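Local coordinates for thioredoxin domain-containing protein (Aeropyrum pernix, PDB 3HA9) that is of unknown function but probably acts as a thiol-disulfide oxidoreductase or antioxidant protein of the thioredoxin superfamily, at residues Ala7-Ser10 / Glu11-Leu14; Leu22-Ile25 / Asp26-Ile30; Ala47-Pro50 / Ser51-Tyr54; Arg102-Ile105 / Ala106-Asp110; Val116-Asp119 / Gly120-Glu124. All blocks are in the same frame, centred on the assembly; numbering follows the deposited sequence.

Overall arrangement
Contact 1 stands apart from the rest. It is a surface turn of helix 3-18, about 40 Å centre to centre from contact 3, on the far side of the chain's centre. Contact 2 is a mostly exposed hairpin. It packs on contact 5, where strand 114-117 leads into helix 121-125, and is tied to helix 98-108 of contact 4 by the Asp26-Arg102 salt bridge. Contacts 3, 4 and 5 are partly buried; Val116, Asp118 and Leu122 are buried in contact 5. Contacts 3 and 4 touch through Phe104. Backbone bonds dominate contacts 2 and 4, a disulfide contact 3, and aspartate carboxylates contact 5, whereas contact 1 adds a histidine-carboxylate pair.

Contact 1: residues Ala7-Ser10 / Glu11-Leu14; sequences AGHS and EEVL
His9 and Glu12 run side by side and point the same way. His9 ND1 donates to Glu12 OE1 at 2.9 Å, and the bond is nearly straight at 164°. The oxygen lies close to the ring plane, at its edge. It is met on its syn side, but well out of the carboxylate plane. The ring and carboxylate planes are 55° apart.

Glu11 reaches back along the helix from the next position. Its main-chain N donates to Ala7 O at 3.0 Å, as expected one helical turn on. Its side chain is extended, and a water donates both to Glu11 OE1 and to Gly8 O. Gly8 O therefore has a second partner besides Glu12 N, which lies 3.2 Å from it.

Ser10 is modelled in two conformers. In one of them its hydroxyl also donates to Ala7 O, with OG 2.6 Å away, so that this carbonyl would take two bonds. Ser10 offers its own carbonyl to Leu14 N at 2.9 Å, and the side chain of Leu14 lies against that oxygen, with CG 3.3 Å from Ser10 O.

All this belongs to one surface stretch of helix 3-18. The bond to Glu12 fixes ND1 as a donor, and the nearby carboxylate would probably stabilise a protonated, positively charged His9.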
loop_
_atom_site.group_PDB
_atom_site.type_symbol
_atom_site.label_atom_id
_atom_site.label_comp_id
_atom_site.label_asym_id
_atom_site.label_seq_id
_atom_site.Cartn_x
_atom_site.Cartn_y
_atom_site.Cartn_z
ATOM N N ALA A 7 -4.652 -27.679 -14.184
ATOM C CA ALA A 7 -5.123 -26.314 -13.945
ATOM C C ALA A 7 -4.972 -25.934 -12.467
ATOM O O ALA A 7 -4.508 -24.825 -12.143
ATOM C CB ALA A 7 -6.566 -26.154 -14.400
ATOM N N GLY A 8 -5.332 -26.866 -11.583
ATOM C CA GLY A 8 -5.258 -26.623 -10.141
ATOM C C GLY A 8 -3.828 -26.450 -9.657
ATOM O O GLY A 8 -3.545 -25.573 -8.829
ATOM N N HIS A 9 -2.931 -27.286 -10.172
ATOM C CA HIS A 9 -1.511 -27.208 -9.808
ATOM C C HIS A 9 -0.858 -25.945 -10.386
ATOM O O HIS A 9 -0.017 -25.302 -9.730
ATOM C CB HIS A 9 -0.753 -28.449 -10.267
ATOM C CG HIS A 9 -1.132 -29.701 -9.541
ATOM N ND1 HIS A 9 -1.333 -29.752 -8.175
ATOM C CD2 HIS A 9 -1.295 -30.966 -9.994
ATOM C CE1 HIS A 9 -1.636 -30.991 -7.827
ATOM N NE2 HIS A 9 -1.623 -31.746 -8.911
ATOM N N SER A 10 -1.261 -25.580 -11.610
ATOM C CA SER A 10 -0.764 -24.354 -12.223
ATOM C C SER A 10 -1.147 -23.140 -11.382
ATOM O O SER A 10 -0.325 -22.240 -11.183
ATOM C CB SER A 10 -1.230 -24.202 -13.683
ATOM O OG SER A 10 -2.633 -24.076 -13.774
ATOM N N GLU A 11 -2.377 -23.129 -10.865
ATOM C CA GLU A 11 -2.849 -22.053 -9.992
ATOM C C GLU A 11 -1.989 -21.969 -8.725
ATOM O O GLU A 11 -1.637 -20.884 -8.274
ATOM C CB GLU A 11 -4.310 -22.287 -9.608
ATOM C CG GLU A 11 -4.901 -21.196 -8.713
ATOM C CD GLU A 11 -6.379 -21.386 -8.392
ATOM O OE1 GLU A 11 -6.822 -22.532 -8.126
ATOM O OE2 GLU A 11 -7.101 -20.383 -8.392
ATOM N N GLU A 12 -1.674 -23.126 -8.145
ATOM C CA GLU A 12 -0.785 -23.182 -6.976
ATOM C C GLU A 12 0.532 -22.450 -7.204
ATOM O O GLU A 12 0.963 -21.659 -6.360
ATOM C CB GLU A 12 -0.516 -24.647 -6.577
ATOM C CG GLU A 12 -1.718 -25.332 -5.971
ATOM C CD GLU A 12 -1.661 -26.863 -6.061
ATOM O OE1 GLU A 12 -0.668 -27.411 -6.594
ATOM O OE2 GLU A 12 -2.625 -27.519 -5.610
ATOM N N VAL A 13 1.164 -22.713 -8.340
ATOM C CA VAL A 13 2.442 -22.119 -8.683
ATOM C C VAL A 13 2.254 -20.617 -8.929
ATOM O O VAL A 13 3.020 -19.799 -8.423
ATOM C CB VAL A 13 3.088 -22.818 -9.919
ATOM C CG1 VAL A 13 4.348 -22.088 -10.385
ATOM C CG2 VAL A 13 3.416 -24.273 -9.580
ATOM N N LEU A 14 1.240 -20.279 -9.723
ATOM C CA LEU A 14 0.997 -18.880 -10.092
ATOM C C LEU A 14 0.670 -17.994 -8.883
ATOM O O LEU A 14 1.187 -16.864 -8.771
ATOM C CB LEU A 14 -0.104 -18.801 -11.163
ATOM C CG LEU A 14 0.339 -19.306 -12.546
ATOM C CD1 LEU A 14 -0.911 -19.625 -13.354
ATOM C CD2 LEU A 14 1.200 -18.282 -13.279
HETATM O O HOH W 1 -5.367 -24.627 -6.922
#

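Contact 2: residues Leu22-Ile25 / Asp26-Ile30; sequences LTTI and DGEVI
Thr24 and Glu28 face each other where the two short strands run into their turn. Thr24 N donates to Glu28 O at 2.7 Å, almost straight at 175°. A second bond runs the other way, from Glu28 N to Thr24 OG1 at 3.2 Å. A chi1 of 73° is what brings the threonine hydroxyl round to Glu28 N. CG2 lies beside the backbone N of Thr24 and comes 3.4 Å from Glu28 O.

Further along, Leu22 and Ile30 form a hydrogen-bonded antiparallel pair, with N-H...O bonds in both directions. Their side chains touch on the same face, CD1 of Leu22 being 3.9 Å from CD1 of Ile30. Thr23 and Val29 make the neighbouring non-hydrogen-bonded pair, and their side chains lie on the other face. This is a beta hairpin. A type I turn from Thr24 to Gly27 closes it, with Gly27 N bonded to Thr24 O from above the carbonyl plane.

The hairpin lies against strand 114-117. Leu22 rests on Val116, while Thr24 and Ile30 touch Ile114. Ile25 bonds to Met115 through its backbone and packs on Phe101, and Asp26 OD1 forms a salt bridge with Arg102.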
loop_
_atom_site.group_PDB
_atom_site.type_symbol
_atom_site.label_atom_id
_atom_site.label_comp_id
_atom_site.label_asym_id
_atom_site.label_seq_id
_atom_site.Cartn_x
_atom_site.Cartn_y
_atom_site.Cartn_z
ATOM N N LEU A 22 5.825 -7.734 2.945
ATOM C CA LEU A 22 6.070 -6.343 3.283
ATOM C C LEU A 22 7.030 -6.297 4.462
ATOM O O LEU A 22 6.966 -7.162 5.323
ATOM C CB LEU A 22 4.758 -5.677 3.702
ATOM C CG LEU A 22 3.526 -5.869 2.812
ATOM C CD1 LEU A 22 2.271 -5.971 3.665
ATOM C CD2 LEU A 22 3.419 -4.729 1.843
ATOM N N THR A 23 7.910 -5.297 4.490
ATOM C CA THR A 23 8.794 -5.046 5.637
ATOM C C THR A 23 8.270 -3.838 6.403
ATOM O O THR A 23 8.250 -2.727 5.855
ATOM C CB THR A 23 10.249 -4.724 5.201
ATOM O OG1 THR A 23 10.266 -3.549 4.372
ATOM C CG2 THR A 23 10.872 -5.886 4.446
ATOM N N THR A 24 7.842 -4.029 7.649
ATOM C CA THR A 24 7.330 -2.890 8.422
ATOM C C THR A 24 8.452 -1.922 8.797
ATOM O O THR A 24 9.633 -2.269 8.704
ATOM C CB THR A 24 6.558 -3.306 9.689
ATOM O OG1 THR A 24 7.474 -3.793 10.682
ATOM C CG2 THR A 24 5.497 -4.348 9.360
ATOM N N ILE A 25 8.076 -0.720 9.221
ATOM C CA ILE A 25 9.032 0.356 9.535
ATOM C C ILE A 25 10.009 -0.086 10.627
ATOM O O ILE A 25 11.142 0.417 10.719
ATOM C CB ILE A 25 8.286 1.665 9.917
ATOM C CG1 ILE A 25 9.260 2.856 10.002
ATOM C CG2 ILE A 25 7.390 1.470 11.180
ATOM C CD1 ILE A 25 8.603 4.190 10.284
ATOM N N ASP A 26 9.564 -1.055 11.423
ATOM C CA ASP A 26 10.357 -1.615 12.506
ATOM C C ASP A 26 11.203 -2.815 12.071
ATOM O O ASP A 26 12.022 -3.324 12.850
ATOM C CB ASP A 26 9.432 -1.967 13.668
ATOM C CG ASP A 26 8.817 -0.731 14.305
ATOM O OD1 ASP A 26 9.580 0.203 14.619
ATOM O OD2 ASP A 26 7.584 -0.684 14.497
ATOM N N GLY A 27 11.011 -3.249 10.826
ATOM C CA GLY A 27 11.824 -4.307 10.227
ATOM C C GLY A 27 11.221 -5.701 10.256
ATOM O O GLY A 27 11.905 -6.666 9.927
ATOM N N GLU A 28 9.952 -5.807 10.651
ATOM C CA GLU A 28 9.220 -7.079 10.661
ATOM C C GLU A 28 8.653 -7.410 9.275
ATOM O O GLU A 28 8.002 -6.575 8.652
ATOM C CB GLU A 28 8.077 -7.012 11.676
ATOM C CG GLU A 28 7.072 -8.160 11.570
ATOM C CD GLU A 28 5.850 -7.984 12.466
ATOM O OE1 GLU A 28 5.188 -9.004 12.774
ATOM O OE2 GLU A 28 5.545 -6.838 12.862
ATOM N N VAL A 29 8.891 -8.638 8.814
ATOM C CA VAL A 29 8.378 -9.101 7.517
ATOM C C VAL A 29 6.982 -9.706 7.702
ATOM O O VAL A 29 6.809 -10.637 8.481
ATOM C CB VAL A 29 9.358 -10.116 6.859
ATOM C CG1 VAL A 29 8.742 -10.760 5.610
ATOM C CG2 VAL A 29 10.686 -9.428 6.520
ATOM N N ILE A 30 5.986 -9.155 7.008
ATOM C CA ILE A 30 4.612 -9.669 7.078
ATOM C C ILE A 30 4.009 -9.941 5.699
ATOM O O ILE A 30 4.558 -9.528 4.670
ATOM C CB ILE A 30 3.657 -8.722 7.860
ATOM C CG1 ILE A 30 3.557 -7.344 7.170
ATOM C CG2 ILE A 30 4.073 -8.621 9.326
ATOM C CD1 ILE A 30 2.306 -6.545 7.540
#

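Contact 3: residues Ala47-Pro50 / Ser51-Tyr54; sequences AWCP and SCVY
Cys49 and Cys52 are joined by a disulfide, the centre of this contact. Ala47 and Trp48 lead up to it after strand 39-45, held by a bond from Ala47 N to Asp96 and by an edge-to-face meeting of the Trp48 ring with Trp77.

Cys49 then turns toward the helix start. Its SG is bonded to SG of Cys52 at 2.1 Å, with chi3 of 87°, close to the relaxed value for a disulfide. In Cys52 a chi1 of -70° swings the sulfur to the N-terminal side of the residue, where Cys49 SG lies. The backbone backs up the covalent link. Cys52 N donates to Cys49 O at 3.3 Å, from well above the carbonyl plane, so this bond is poorly directed. Ser51 OG also lies 3.4 Å from Cys49 SG, but it is hydrogen-bonded to Asp132.

Pro50 completes the short loop between the cysteines. Its carbonyl oxygen, Pro50 O, accepts from a water at 2.7 Å. That water accepts from Tyr54 N, linking Pro50 to Tyr54 near the start of the helix.

The Cys-Pro-Ser-Cys sequence fits the CxxC pattern of thioredoxin-type proteins, probably the redox site. Phe104, Trp43 and Met45 pack against Cys52. The pair is captured here in its oxidised form, consistent with a centre that could cycle between disulfide and dithiol.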
loop_
_atom_site.group_PDB
_atom_site.type_symbol
_atom_site.label_atom_id
_atom_site.label_comp_id
_atom_site.label_asym_id
_atom_site.label_seq_id
_atom_site.Cartn_x
_atom_site.Cartn_y
_atom_site.Cartn_z
ATOM N N ALA A 47 6.182 11.263 2.557
ATOM C CA ALA A 47 5.820 12.205 3.615
ATOM C C ALA A 47 5.676 13.637 3.107
ATOM O O ALA A 47 4.930 14.428 3.679
ATOM C CB ALA A 47 6.811 12.127 4.757
ATOM N N TRP A 48 6.368 13.960 2.018
ATOM C CA TRP A 48 6.287 15.300 1.410
ATOM C C TRP A 48 5.215 15.461 0.316
ATOM O O TRP A 48 5.011 16.549 -0.218
ATOM C CB TRP A 48 7.657 15.653 0.819
ATOM C CG TRP A 48 8.090 14.702 -0.237
ATOM C CD1 TRP A 48 8.780 13.541 -0.052
ATOM C CD2 TRP A 48 7.891 14.827 -1.648
ATOM N NE1 TRP A 48 8.995 12.920 -1.253
ATOM C CE2 TRP A 48 8.473 13.691 -2.253
ATOM C CE3 TRP A 48 7.266 15.779 -2.459
ATOM C CZ2 TRP A 48 8.442 13.475 -3.635
ATOM C CZ3 TRP A 48 7.242 15.571 -3.830
ATOM C CH2 TRP A 48 7.836 14.431 -4.406
ATOM N N CYS A 49 4.520 14.382 -0.015
ATOM C CA CYS A 49 3.542 14.385 -1.104
ATOM C C CYS A 49 2.395 15.359 -0.774
ATOM O O CYS A 49 1.770 15.224 0.268
ATOM C CB CYS A 49 3.045 12.936 -1.327
ATOM S SG CYS A 49 1.308 12.668 -1.886
ATOM N N PRO A 50 2.175 16.392 -1.624
ATOM C CA PRO A 50 1.141 17.372 -1.321
ATOM C C PRO A 50 -0.253 16.776 -1.145
ATOM O O PRO A 50 -0.951 17.133 -0.180
ATOM C CB PRO A 50 1.191 18.320 -2.525
ATOM C CG PRO A 50 2.631 18.275 -2.955
ATOM C CD PRO A 50 3.041 16.834 -2.738
ATOM N N SER A 51 -0.643 15.880 -2.052
ATOM C CA SER A 51 -1.988 15.293 -2.066
ATOM C C SER A 51 -2.226 14.297 -0.925
ATOM O O SER A 51 -3.364 13.994 -0.562
ATOM C CB SER A 51 -2.279 14.643 -3.424
ATOM O OG SER A 51 -1.457 13.492 -3.620
ATOM N N CYS A 52 -1.147 13.810 -0.348
ATOM C CA CYS A 52 -1.252 12.719 0.611
ATOM C C CYS A 52 -1.910 13.135 1.918
ATOM O O CYS A 52 -2.477 12.299 2.613
ATOM C CB CYS A 52 0.114 12.080 0.859
ATOM S SG CYS A 52 0.701 11.145 -0.575
ATOM N N VAL A 53 -1.831 14.423 2.257
ATOM C CA VAL A 53 -2.527 14.926 3.441
ATOM C C VAL A 53 -4.041 14.717 3.301
ATOM O O VAL A 53 -4.711 14.255 4.253
ATOM C CB VAL A 53 -2.166 16.413 3.736
ATOM C CG1 VAL A 53 -2.992 16.957 4.898
ATOM C CG2 VAL A 53 -0.659 16.528 4.053
ATOM N N TYR A 54 -4.581 15.073 2.133
ATOM C CA TYR A 54 -6.003 14.839 1.874
ATOM C C TYR A 54 -6.312 13.330 1.844
ATOM O O TYR A 54 -7.323 12.885 2.402
ATOM C CB TYR A 54 -6.479 15.526 0.578
ATOM C CG TYR A 54 -7.893 15.134 0.216
ATOM C CD1 TYR A 54 -8.967 15.538 1.013
ATOM C CD2 TYR A 54 -8.161 14.325 -0.897
ATOM C CE1 TYR A 54 -10.271 15.158 0.710
ATOM C CE2 TYR A 54 -9.462 13.946 -1.208
ATOM C CZ TYR A 54 -10.513 14.369 -0.402
ATOM O OH TYR A 54 -11.811 14.005 -0.688
HETATM O O HOH W 2 -3.632 17.293 0.376
#

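Contact 4: residues Arg102-Ile105 / Ala106-Asp110; sequences RKFI and ANYGD
Ala106 N donates to Arg102 O at 2.8 Å, a regular bond one helical turn apart. Asn107 N to Lys103 O and Tyr108 N to Phe104 O continue the pattern, each at 2.9 Å. The last bond is Gly109 N to Ile105 O, also 2.8 Å but more bent, at 136°. Gly109 is the first residue to leave helical backbone angles, so helix 98-108 ends here.

The main side-chain touch is Phe104 with Tyr108. Tyr108 CD2 lies over one face of the Phe104 ring, 3.7 Å from Phe104 CD1. The ring centroids are 5.4 Å apart and the planes are inclined by 58°, so the pair is neither a parallel stack nor a clean edge-to-face meeting. Phe104 CG is anti to the backbone N (chi1 174°), which sends the ring along the helix toward Tyr108. Ile105 CD1 meets the Phe104 ring at its edge.

Lys103 and Asn107 make a looser pair on the exposed side. The lysine chain bends at chi2 and runs past the amide, with CG 3.8 Å from Asn107 OD1.

Beyond the helix, Tyr108 reaches Val53 of helix 52-65, and Asp110 OD2 is bonded to Ser112. The chemistry changes round the helix. Phe104 gives apolar cover beside Cys52, and Ile105 packs on Trp113 and Met115, while the charged Arg102 and Lys103 are exposed.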
loop_
_atom_site.group_PDB
_atom_site.type_symbol
_atom_site.label_atom_id
_atom_site.label_comp_id
_atom_site.label_asym_id
_atom_site.label_seq_id
_atom_site.Cartn_x
_atom_site.Cartn_y
_atom_site.Cartn_z
ATOM N N ARG A 102 6.895 8.711 10.301
ATOM C CA ARG A 102 6.126 8.623 11.553
ATOM C C ARG A 102 5.387 9.898 11.880
ATOM O O ARG A 102 4.218 9.852 12.281
ATOM C CB ARG A 102 7.039 8.257 12.725
ATOM C CG ARG A 102 7.490 6.814 12.701
ATOM C CD ARG A 102 8.346 6.485 13.933
ATOM N NE ARG A 102 9.100 5.232 13.804
ATOM C CZ ARG A 102 8.599 4.008 13.966
ATOM N NH1 ARG A 102 7.317 3.821 14.253
ATOM N NH2 ARG A 102 9.393 2.952 13.860
ATOM N N LYS A 103 6.072 11.027 11.694
ATOM C CA LYS A 103 5.497 12.321 12.010
ATOM C C LYS A 103 4.299 12.637 11.112
ATOM O O LYS A 103 3.307 13.181 11.576
ATOM C CB LYS A 103 6.565 13.424 11.905
ATOM C CG LYS A 103 6.077 14.831 12.245
ATOM C CD LYS A 103 5.611 14.908 13.677
ATOM C CE LYS A 103 5.642 16.316 14.220
ATOM N NZ LYS A 103 5.711 16.256 15.694
ATOM N N PHE A 104 4.415 12.289 9.836
ATOM C CA PHE A 104 3.323 12.493 8.887
ATOM C C PHE A 104 2.111 11.691 9.323
ATOM O O PHE A 104 0.975 12.215 9.398
ATOM C CB PHE A 104 3.752 12.114 7.455
ATOM C CG PHE A 104 2.639 12.172 6.469
ATOM C CD1 PHE A 104 2.359 13.349 5.789
ATOM C CD2 PHE A 104 1.827 11.051 6.245
ATOM C CE1 PHE A 104 1.283 13.409 4.880
ATOM C CE2 PHE A 104 0.754 11.108 5.343
ATOM C CZ PHE A 104 0.488 12.291 4.659
ATOM N N ILE A 105 2.331 10.416 9.631
ATOM C CA ILE A 105 1.231 9.550 10.054
ATOM C C ILE A 105 0.646 9.987 11.404
ATOM O O ILE A 105 -0.590 9.942 11.594
ATOM C CB ILE A 105 1.652 8.041 10.044
ATOM C CG1 ILE A 105 2.047 7.619 8.625
ATOM C CG2 ILE A 105 0.536 7.136 10.636
ATOM C CD1 ILE A 105 0.890 7.647 7.578
ATOM N N ALA A 106 1.493 10.458 12.319
ATOM C CA ALA A 106 0.989 10.956 13.613
ATOM C C ALA A 106 0.141 12.209 13.419
ATOM O O ALA A 106 -0.893 12.368 14.086
ATOM C CB ALA A 106 2.127 11.235 14.572
ATOM N N ASN A 107 0.575 13.079 12.511
ATOM C CA ASN A 107 -0.133 14.335 12.245
ATOM C C ASN A 107 -1.448 14.167 11.511
ATOM O O ASN A 107 -2.422 14.881 11.810
ATOM C CB ASN A 107 0.736 15.291 11.411
ATOM C CG ASN A 107 1.708 16.086 12.247
ATOM O OD1 ASN A 107 2.748 16.542 11.739
ATOM N ND2 ASN A 107 1.390 16.276 13.514
ATOM N N TYR A 108 -1.483 13.271 10.526
ATOM C CA TYR A 108 -2.626 13.232 9.594
ATOM C C TYR A 108 -3.324 11.897 9.476
ATOM O O TYR A 108 -4.467 11.822 9.018
ATOM C CB TYR A 108 -2.191 13.689 8.201
ATOM C CG TYR A 108 -1.502 15.027 8.206
ATOM C CD1 TYR A 108 -2.201 16.186 8.526
ATOM C CD2 TYR A 108 -0.147 15.138 7.876
ATOM C CE1 TYR A 108 -1.578 17.424 8.532
ATOM C CE2 TYR A 108 0.484 16.375 7.884
ATOM C CZ TYR A 108 -0.243 17.512 8.224
ATOM O OH TYR A 108 0.352 18.751 8.217
ATOM N N GLY A 109 -2.634 10.838 9.880
ATOM C CA GLY A 109 -3.150 9.477 9.707
ATOM C C GLY A 109 -3.633 8.870 11.009
ATOM O O GLY A 109 -4.108 9.588 11.903
ATOM N N ASP A 110 -3.533 7.543 11.109
ATOM C CA ASP A 110 -4.186 6.794 12.208
ATOM C C ASP A 110 -3.232 5.823 12.880
ATOM O O ASP A 110 -2.396 5.180 12.200
ATOM C CB ASP A 110 -5.466 6.081 11.722
ATOM C CG ASP A 110 -6.344 5.566 12.872
ATOM O OD1 ASP A 110 -7.327 6.267 13.206
ATOM O OD2 ASP A 110 -6.040 4.486 13.444
#

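Contact 5: residues Val116-Asp119 / Gly120-Glu124; sequences VMDD and GSLVE
Asp118 grips the start of helix 121-125 with both carboxylate oxygens. Asp118 OD1 accepts from Leu122 N at 2.9 Å, and Asp118 OD2 accepts from Val123 N at 3.1 Å. Each oxygen is met on its syn side, somewhat out of the carboxylate plane. The side chain stretches straight out from the strand, with CG opposite the backbone N (chi1 179°), and this carries the carboxylate to the first helical turn. Carbons of the two donor residues lie close beside the oxygens: Leu122 CB is 3.3 Å from Asp118 OD1, and Val123 CG2 is 3.4 Å from Asp118 OD2.

Asp119 folds differently. A chi1 of 65° tucks its CG over its own main chain, and the carboxylate curls over the turn. Asp119 OD1 takes two bonds from one residue, Ser121 N at 3.0 Å and Ser121 OG at 2.7 Å. The backbone N-H arrives on the anti side and the hydroxyl on the syn side.

Gly120 holds the N-cap position, between the two aspartates and the helix. Two negative carboxylates at a helix N-terminus would probably be stabilised by the helix dipole.

Strand 114-117 lies at the edge of the central sheet, beside strand 69-75, where Val116 packs on Ile72 and Ile74. Leu122 touches Leu22 of the hairpin, while Met117 packs against Pro98 and Phe101 of helix 98-108.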
loop_
_atom_site.group_PDB
_atom_site.type_symbol
_atom_site.label_atom_id
_atom_site.label_comp_id
_atom_site.label_asym_id
_atom_site.label_seq_id
_atom_site.Cartn_x
_atom_site.Cartn_y
_atom_site.Cartn_z
ATOM N N VAL A 116 5.029 0.759 6.533
ATOM C CA VAL A 116 5.995 -0.035 5.778
ATOM C C VAL A 116 6.842 0.940 4.984
ATOM O O VAL A 116 6.325 1.938 4.510
ATOM C CB VAL A 116 5.247 -1.002 4.790
ATOM C CG1 VAL A 116 6.156 -1.573 3.740
ATOM C CG2 VAL A 116 4.581 -2.146 5.565
ATOM N N MET A 117 8.139 0.682 4.872
ATOM C CA MET A 117 8.961 1.452 3.940
ATOM C C MET A 117 9.406 0.497 2.833
ATOM O O MET A 117 9.792 -0.657 3.115
ATOM C CB MET A 117 10.136 2.146 4.656
ATOM C CG MET A 117 9.733 3.188 5.747
ATOM S SD MET A 117 11.022 4.395 6.239
ATOM C CE MET A 117 10.659 5.702 5.053
ATOM N N ASP A 118 9.278 0.933 1.581
ATOM C CA ASP A 118 9.569 0.072 0.428
ATOM C C ASP A 118 10.863 0.480 -0.230
ATOM O O ASP A 118 11.172 1.663 -0.334
ATOM C CB ASP A 118 8.431 0.179 -0.591
ATOM C CG ASP A 118 8.660 -0.667 -1.843
ATOM O OD1 ASP A 118 8.964 -1.861 -1.714
ATOM O OD2 ASP A 118 8.457 -0.131 -2.960
ATOM N N ASP A 119 11.591 -0.520 -0.718
ATOM C CA ASP A 119 12.847 -0.297 -1.420
ATOM C C ASP A 119 12.672 -0.218 -2.944
ATOM O O ASP A 119 13.659 -0.277 -3.674
ATOM C CB ASP A 119 13.856 -1.394 -1.041
ATOM C CG ASP A 119 13.425 -2.789 -1.500
ATOM O OD1 ASP A 119 12.349 -2.949 -2.090
ATOM O OD2 ASP A 119 14.184 -3.749 -1.258
ATOM N N GLY A 120 11.434 -0.078 -3.418
ATOM C CA GLY A 120 11.142 -0.097 -4.859
ATOM C C GLY A 120 10.547 -1.423 -5.321
ATOM O O GLY A 120 9.926 -1.481 -6.383
ATOM N N SER A 121 10.747 -2.494 -4.532
ATOM C CA SER A 121 10.153 -3.822 -4.835
ATOM C C SER A 121 8.641 -3.809 -4.995
ATOM O O SER A 121 8.093 -4.423 -5.926
ATOM C CB SER A 121 10.489 -4.852 -3.728
ATOM O OG SER A 121 11.883 -5.072 -3.671
ATOM N N LEU A 122 7.963 -3.129 -4.075
ATOM C CA LEU A 122 6.498 -3.134 -4.094
ATOM C C LEU A 122 6.001 -2.155 -5.149
ATOM O O LEU A 122 4.948 -2.374 -5.760
ATOM C CB LEU A 122 5.915 -2.810 -2.720
ATOM C CG LEU A 122 6.194 -3.897 -1.679
ATOM C CD1 LEU A 122 5.952 -3.322 -0.277
ATOM C CD2 LEU A 122 5.355 -5.172 -1.927
ATOM N N VAL A 123 6.771 -1.085 -5.362
ATOM C CA VAL A 123 6.472 -0.152 -6.460
ATOM C C VAL A 123 6.432 -0.909 -7.786
ATOM O O VAL A 123 5.505 -0.743 -8.600
ATOM C CB VAL A 123 7.476 1.015 -6.484
ATOM C CG1 VAL A 123 7.381 1.780 -7.821
ATOM C CG2 VAL A 123 7.185 1.951 -5.325
ATOM N N GLU A 124 7.426 -1.758 -8.005
ATOM C CA GLU A 124 7.480 -2.571 -9.208
ATOM C C GLU A 124 6.359 -3.604 -9.225
ATOM O O GLU A 124 5.672 -3.774 -10.245
ATOM C CB GLU A 124 8.845 -3.257 -9.295
ATOM C CG GLU A 124 9.017 -4.188 -10.508
ATOM C CD GLU A 124 10.361 -4.910 -10.515
ATOM O OE1 GLU A 124 11.337 -4.381 -9.943
ATOM O OE2 GLU A 124 10.457 -6.004 -11.111
#